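PDB 3KPB: uncharacterized protein MJ0100 from Methanocaldococcus jannaschii, which probably helps make homocysteine from aspartate semialdehyde and sulfide, this piece being its CBS domain pair, which binds S-adenosylmethionine and methylthioadenosine. Local coordinates for residues P10-H15 against N33-V38; D5-P10 against G107-E112. All blocks are in the same frame, centred on the assembly; numbering follows the deposited sequence.

Interaction 1: P10-H15 against N33-V38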
loop_
_atom_site.group_PDB
_atom_site.type_symbol
_atom_site.label_atom_id
_atom_site.label_comp_id
_atom_site.label_asym_id
_atom_site.label_seq_id
_atom_site.Cartn_x
_atom_site.Cartn_y
_atom_site.Cartn_z
ATOM N N PRO A 10 11.134 17.981 -6.821
ATOM C CA PRO A 10 10.266 18.100 -7.992
ATOM C C PRO A 10 9.103 17.112 -7.964
ATOM O O PRO A 10 9.203 16.065 -7.317
ATOM C CB PRO A 10 11.202 17.757 -9.161
ATOM C CG PRO A 10 12.571 17.973 -8.639
ATOM C CD PRO A 10 12.498 17.570 -7.205
ATOM N N PRO A 11 7.997 17.442 -8.655
ATOM C CA PRO A 11 6.911 16.482 -8.789
ATOM C C PRO A 11 7.325 15.329 -9.706
ATOM O O PRO A 11 8.138 15.522 -10.611
ATOM C CB PRO A 11 5.784 17.307 -9.419
ATOM C CG PRO A 11 6.465 18.398 -10.153
ATOM C CD PRO A 11 7.774 18.662 -9.463
ATOM N N ILE A 12 6.800 14.137 -9.445
ATOM C CA ILE A 12 6.978 13.006 -10.350
ATOM C C ILE A 12 5.584 12.605 -10.812
ATOM O O ILE A 12 4.736 12.226 -9.997
ATOM C CB ILE A 12 7.718 11.817 -9.689
ATOM C CG1 ILE A 12 9.155 12.224 -9.338
ATOM C CG2 ILE A 12 7.712 10.598 -10.621
ATOM C CD1 ILE A 12 9.863 11.284 -8.396
ATOM N N THR A 13 5.351 12.710 -12.120
ATOM C CA THR A 13 4.044 12.423 -12.712
ATOM C C THR A 13 4.210 11.474 -13.897
ATOM O O THR A 13 5.332 11.207 -14.339
ATOM C CB THR A 13 3.338 13.714 -13.195
ATOM O OG1 THR A 13 4.115 14.326 -14.232
ATOM C CG2 THR A 13 3.151 14.706 -12.047
ATOM N N ALA A 14 3.085 10.994 -14.426
ATOM C CA ALA A 14 3.074 10.135 -15.608
ATOM C C ALA A 14 1.856 10.449 -16.458
ATOM O O ALA A 14 0.882 11.024 -15.968
ATOM C CB ALA A 14 3.066 8.670 -15.202
ATOM N N HIS A 15 1.916 10.072 -17.730
ATOM C CA HIS A 15 0.760 10.188 -18.613
ATOM C C HIS A 15 -0.153 8.963 -18.498
ATOM O O HIS A 15 0.278 7.908 -18.027
ATOM C CB HIS A 15 1.222 10.419 -20.048
ATOM C CG HIS A 15 1.910 11.733 -20.247
ATOM N ND1 HIS A 15 1.321 12.935 -19.914
ATOM C CD2 HIS A 15 3.127 12.040 -20.755
ATOM C CE1 HIS A 15 2.150 13.923 -20.197
ATOM N NE2 HIS A 15 3.253 13.408 -20.710
ATOM N N ASN A 33 4.937 5.720 -3.611
ATOM C CA ASN A 33 3.672 5.006 -3.721
ATOM C C ASN A 33 2.521 5.868 -4.223
ATOM O O ASN A 33 1.374 5.446 -4.187
ATOM C CB ASN A 33 3.294 4.321 -2.401
ATOM C CG ASN A 33 2.161 3.310 -2.567
ATOM O OD1 ASN A 33 2.156 2.519 -3.509
ATOM N ND2 ASN A 33 1.201 3.336 -1.649
ATOM N N HIS A 34 2.821 7.081 -4.681
ATOM C CA HIS A 34 1.802 7.975 -5.217
ATOM C C HIS A 34 2.310 8.568 -6.504
ATOM O O HIS A 34 3.374 9.189 -6.534
ATOM C CB HIS A 34 1.500 9.100 -4.241
ATOM C CG HIS A 34 1.067 8.624 -2.899
ATOM N ND1 HIS A 34 1.951 8.442 -1.860
ATOM C CD2 HIS A 34 -0.152 8.269 -2.429
ATOM C CE1 HIS A 34 1.293 8.004 -0.801
ATOM N NE2 HIS A 34 0.016 7.893 -1.120
ATOM N N LEU A 35 1.547 8.368 -7.571
ATOM C CA LEU A 35 1.921 8.847 -8.885
ATOM C C LEU A 35 0.743 9.604 -9.500
ATOM O O LEU A 35 -0.193 8.990 -10.015
ATOM C CB LEU A 35 2.337 7.659 -9.760
ATOM C CG LEU A 35 2.811 7.974 -11.178
ATOM C CD1 LEU A 35 4.077 8.834 -11.153
ATOM C CD2 LEU A 35 3.030 6.687 -11.970
ATOM N N PRO A 36 0.762 10.946 -9.409
ATOM C CA PRO A 36 -0.255 11.757 -10.085
ATOM C C PRO A 36 -0.175 11.545 -11.592
ATOM O O PRO A 36 0.927 11.468 -12.151
ATOM C CB PRO A 36 0.137 13.196 -9.730
ATOM C CG PRO A 36 0.996 13.083 -8.508
ATOM C CD PRO A 36 1.668 11.752 -8.571
ATOM N N ILE A 37 -1.337 11.425 -12.227
ATOM C CA ILE A 37 -1.409 11.231 -13.669
ATOM C C ILE A 37 -1.856 12.540 -14.306
ATOM O O ILE A 37 -2.827 13.158 -13.858
ATOM C CB ILE A 37 -2.366 10.076 -14.048
ATOM C CG1 ILE A 37 -1.978 8.776 -13.317
ATOM C CG2 ILE A 37 -2.411 9.892 -15.571
ATOM C CD1 ILE A 37 -0.529 8.310 -13.531
ATOM N N VAL A 38 -1.123 12.976 -15.323
ATOM C CA VAL A 38 -1.421 14.239 -15.986
ATOM C C VAL A 38 -1.719 13.994 -17.457
ATOM O O VAL A 38 -1.280 12.983 -18.028
ATOM C CB VAL A 38 -0.279 15.272 -15.826
ATOM C CG1 VAL A 38 -0.128 15.679 -14.366
ATOM C CG2 VAL A 38 1.045 14.739 -16.396
HETATM O O HOH W 1 4.932 11.456 -7.196
#
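The imidazole of His15 meets Val38 at its edge: ND1 donates to Val38 O at 3.2 Å, with the acceptor close to the ring plane. Seen from Val38, the donor stands above the carbonyl plane, 54° out of it. Chi1 of His15 (-66°) sets CG anti to the carbonyl carbon and beside the backbone N. ND1 also lies 4.0 Å from Val38 CG2. Two backbone bonds hold the strands themselves. Ala14 N gives its hydrogen to Pro36 O, and Ala14 O takes one from Val38 N at 2.9 Å, nearly straight at 164°, so Ala14 pairs in parallel with Ile37. Ahead of that pair, where the chains stand wider apart, a water donates to both Ile12 O and His34 O.

The Ala14 methyl meets Leu35 CD2 at 3.8 Å and Ile37 CD1. The other branch of Leu35, CD1, lies against the backbone, 3.6 Å from Ile12 O, and touches Ile12 CG2. An alanine at Leu35 would probably leave a gap beside the Ala14 methyl and Ile12 CG2, and take away part of the cover over Ile26 and Leu27 of helix 20-30. Around Thr13, CG2 meets Pro36 CB at 4.1 Å, and OG1 lies against Val38 CG2; Thr13 and Val38 both also pack on Val105 of strand 105-110. Strand 14-15, helix 20-30 and strand 35-38 make up the beta-alpha-beta unit of the first CBS domain, and Ile12 and His34, both methylthioadenosine-binding residues, lie close to the two strands on their N-terminal side.

Interaction 2: D5-P10 against G107-E112; sequences DILSKP and GIVTSE
Leu7 CD1 rests against Val109 CG2 at 3.8 Å, the two side chains crossing at about a right angle, and this contact joins the two halves of the CBS pair: the N-terminal segment 5-10, from the end of helix 3-6, lies against the last strand, 105-110, of the second domain. Ile6 adds its tip, CD1, 4.2 Å from the same valine methyl. With CG1 of Val109 anti to the backbone N (chi1 170°), CG2 is left beside the N, where it meets both side chains. Leu7 CD1 also comes within 4.1 Å of Ile108 O, and its CG lies 4.5 Å from Gly107 CA. A CB on Gly107 would point toward segment 5-10 and run into Leu7 CG.

One shell out, Ile6 is backed by Val81 and by Ile114 and Leu117 of helix 111-118, while backbone bonds from Gly107 to Val98 and from Val109 to Val96 fix the strand. At its end Thr110 is the N-cap of helix 111-118, its OG1 taking a weak bond from Glu112 N. Ser8, Thr110, Ser111 and Glu112 all bind methylthioadenosine, so the ligand site draws on both segments. Beside Gly107, a water accepts from Ile108 N at 2.9 Å and gives a weak bond to Lys9 O.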
loop_
_atom_site.group_PDB
_atom_site.type_symbol
_atom_site.label_atom_id
_atom_site.label_comp_id
_atom_site.label_asym_id
_atom_site.label_seq_id
_atom_site.Cartn_x
_atom_site.Cartn_y
_atom_site.Cartn_z
ATOM N N ASP A 5 5.405 25.859 0.832
ATOM C CA ASP A 5 6.531 26.046 1.741
ATOM C C ASP A 5 7.329 24.777 2.006
ATOM O O ASP A 5 8.585 24.811 2.055
ATOM C CB ASP A 5 5.990 26.469 3.109
ATOM C CG ASP A 5 5.776 27.960 3.239
ATOM O OD1 ASP A 5 5.530 28.409 4.389
ATOM O OD2 ASP A 5 5.851 28.689 2.224
ATOM N N ILE A 6 6.618 23.672 2.222
ATOM C CA ILE A 6 7.232 22.438 2.719
ATOM C C ILE A 6 7.625 21.476 1.603
ATOM O O ILE A 6 8.191 20.408 1.857
ATOM C CB ILE A 6 6.324 21.714 3.740
ATOM C CG1 ILE A 6 5.156 21.005 3.027
ATOM C CG2 ILE A 6 5.830 22.698 4.805
ATOM C CD1 ILE A 6 4.599 19.814 3.793
ATOM N N LEU A 7 7.315 21.864 0.369
ATOM C CA LEU A 7 7.719 21.107 -0.805
ATOM C C LEU A 7 9.232 21.167 -0.963
ATOM O O LEU A 7 9.823 22.249 -0.946
ATOM C CB LEU A 7 7.022 21.660 -2.046
ATOM C CG LEU A 7 5.736 20.983 -2.542
ATOM C CD1 LEU A 7 4.988 20.166 -1.453
ATOM C CD2 LEU A 7 4.813 22.005 -3.175
ATOM N N SER A 8 9.852 20.002 -1.120
ATOM C CA SER A 8 11.305 19.896 -1.061
ATOM C C SER A 8 11.943 19.375 -2.348
ATOM O O SER A 8 13.161 19.457 -2.521
ATOM C CB SER A 8 11.704 18.995 0.108
ATOM O OG SER A 8 11.195 17.680 -0.076
ATOM N N LYS A 9 11.124 18.851 -3.252
ATOM C CA LYS A 9 11.632 18.133 -4.415
ATOM C C LYS A 9 10.667 18.274 -5.585
ATOM O O LYS A 9 9.505 18.641 -5.373
ATOM C CB LYS A 9 11.807 16.658 -4.058
ATOM C CG LYS A 9 10.518 15.989 -3.616
ATOM C CD LYS A 9 10.802 14.666 -2.965
ATOM C CE LYS A 9 9.529 13.932 -2.615
ATOM N NZ LYS A 9 9.843 12.690 -1.827
ATOM N N PRO A 10 11.134 17.981 -6.821
ATOM C CA PRO A 10 10.266 18.100 -7.992
ATOM C C PRO A 10 9.103 17.112 -7.964
ATOM O O PRO A 10 9.203 16.065 -7.317
ATOM C CB PRO A 10 11.202 17.757 -9.161
ATOM C CG PRO A 10 12.571 17.973 -8.639
ATOM C CD PRO A 10 12.498 17.570 -7.205
ATOM N N GLY A 107 3.653 19.422 -6.859
ATOM C CA GLY A 107 4.338 18.494 -5.969
ATOM C C GLY A 107 3.384 17.488 -5.365
ATOM O O GLY A 107 2.248 17.339 -5.825
ATOM N N ILE A 108 3.855 16.791 -4.336
ATOM C CA ILE A 108 3.020 15.870 -3.580
ATOM C C ILE A 108 3.417 15.906 -2.108
ATOM O O ILE A 108 4.596 16.061 -1.771
ATOM C CB ILE A 108 3.067 14.425 -4.150
ATOM C CG1 ILE A 108 2.076 13.520 -3.409
ATOM C CG2 ILE A 108 4.490 13.855 -4.096
ATOM C CD1 ILE A 108 1.514 12.404 -4.251
ATOM N N VAL A 109 2.411 15.793 -1.246
ATOM C CA VAL A 109 2.600 15.747 0.198
ATOM C C VAL A 109 2.152 14.388 0.739
ATOM O O VAL A 109 1.039 13.940 0.465
ATOM C CB VAL A 109 1.826 16.893 0.903
ATOM C CG1 VAL A 109 1.820 16.709 2.413
ATOM C CG2 VAL A 109 2.441 18.238 0.549
ATOM N N THR A 110 3.022 13.741 1.507
ATOM C CA THR A 110 2.691 12.460 2.115
ATOM C C THR A 110 2.485 12.579 3.627
ATOM O O THR A 110 2.843 13.592 4.238
ATOM C CB THR A 110 3.757 11.380 1.803
ATOM O OG1 THR A 110 4.967 11.673 2.511
ATOM C CG2 THR A 110 4.049 11.316 0.302
ATOM N N SER A 111 1.904 11.529 4.206
ATOM C CA SER A 111 1.669 11.418 5.646
ATOM C C SER A 111 2.966 11.178 6.415
ATOM O O SER A 111 2.977 11.235 7.647
ATOM C CB SER A 111 0.677 10.288 5.936
ATOM O OG SER A 111 1.181 9.037 5.494
ATOM N N GLU A 112 4.044 10.887 5.687
ATOM C CA GLU A 112 5.376 10.813 6.282
ATOM C C GLU A 112 5.993 12.203 6.272
ATOM O O GLU A 112 6.667 12.592 7.228
ATOM C CB GLU A 112 6.274 9.821 5.538
ATOM C CG GLU A 112 5.893 8.353 5.726
ATOM C CD GLU A 112 5.002 7.811 4.616
ATOM O OE1 GLU A 112 5.138 6.610 4.292
ATOM O OE2 GLU A 112 4.174 8.571 4.065
HETATM O O HOH W 2 6.758 17.036 -4.040
#

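How the interactions relate
Both segments of interaction 1 fall between the two of interaction 2, apart from the shared Pro10: segment 5-10 comes first, then strands 14-15 and 35-38, and strand 105-110 last. Their centres are 13 Å apart. Interaction 1 lies within the sheet of the first CBS domain; interaction 2 lays segment 5-10 against strand 105-110 of the sheet of the second. Yet they touch directly: His34 CB packs on Ile108 CD1 at 3.3 Å, and Pro11 CB on Gly107 CA. Methylthioadenosine-binding residues come from both interactions, so this junction between the domains is also a ligand site, consistent with ligand binding driving the protein from its open to its closed form.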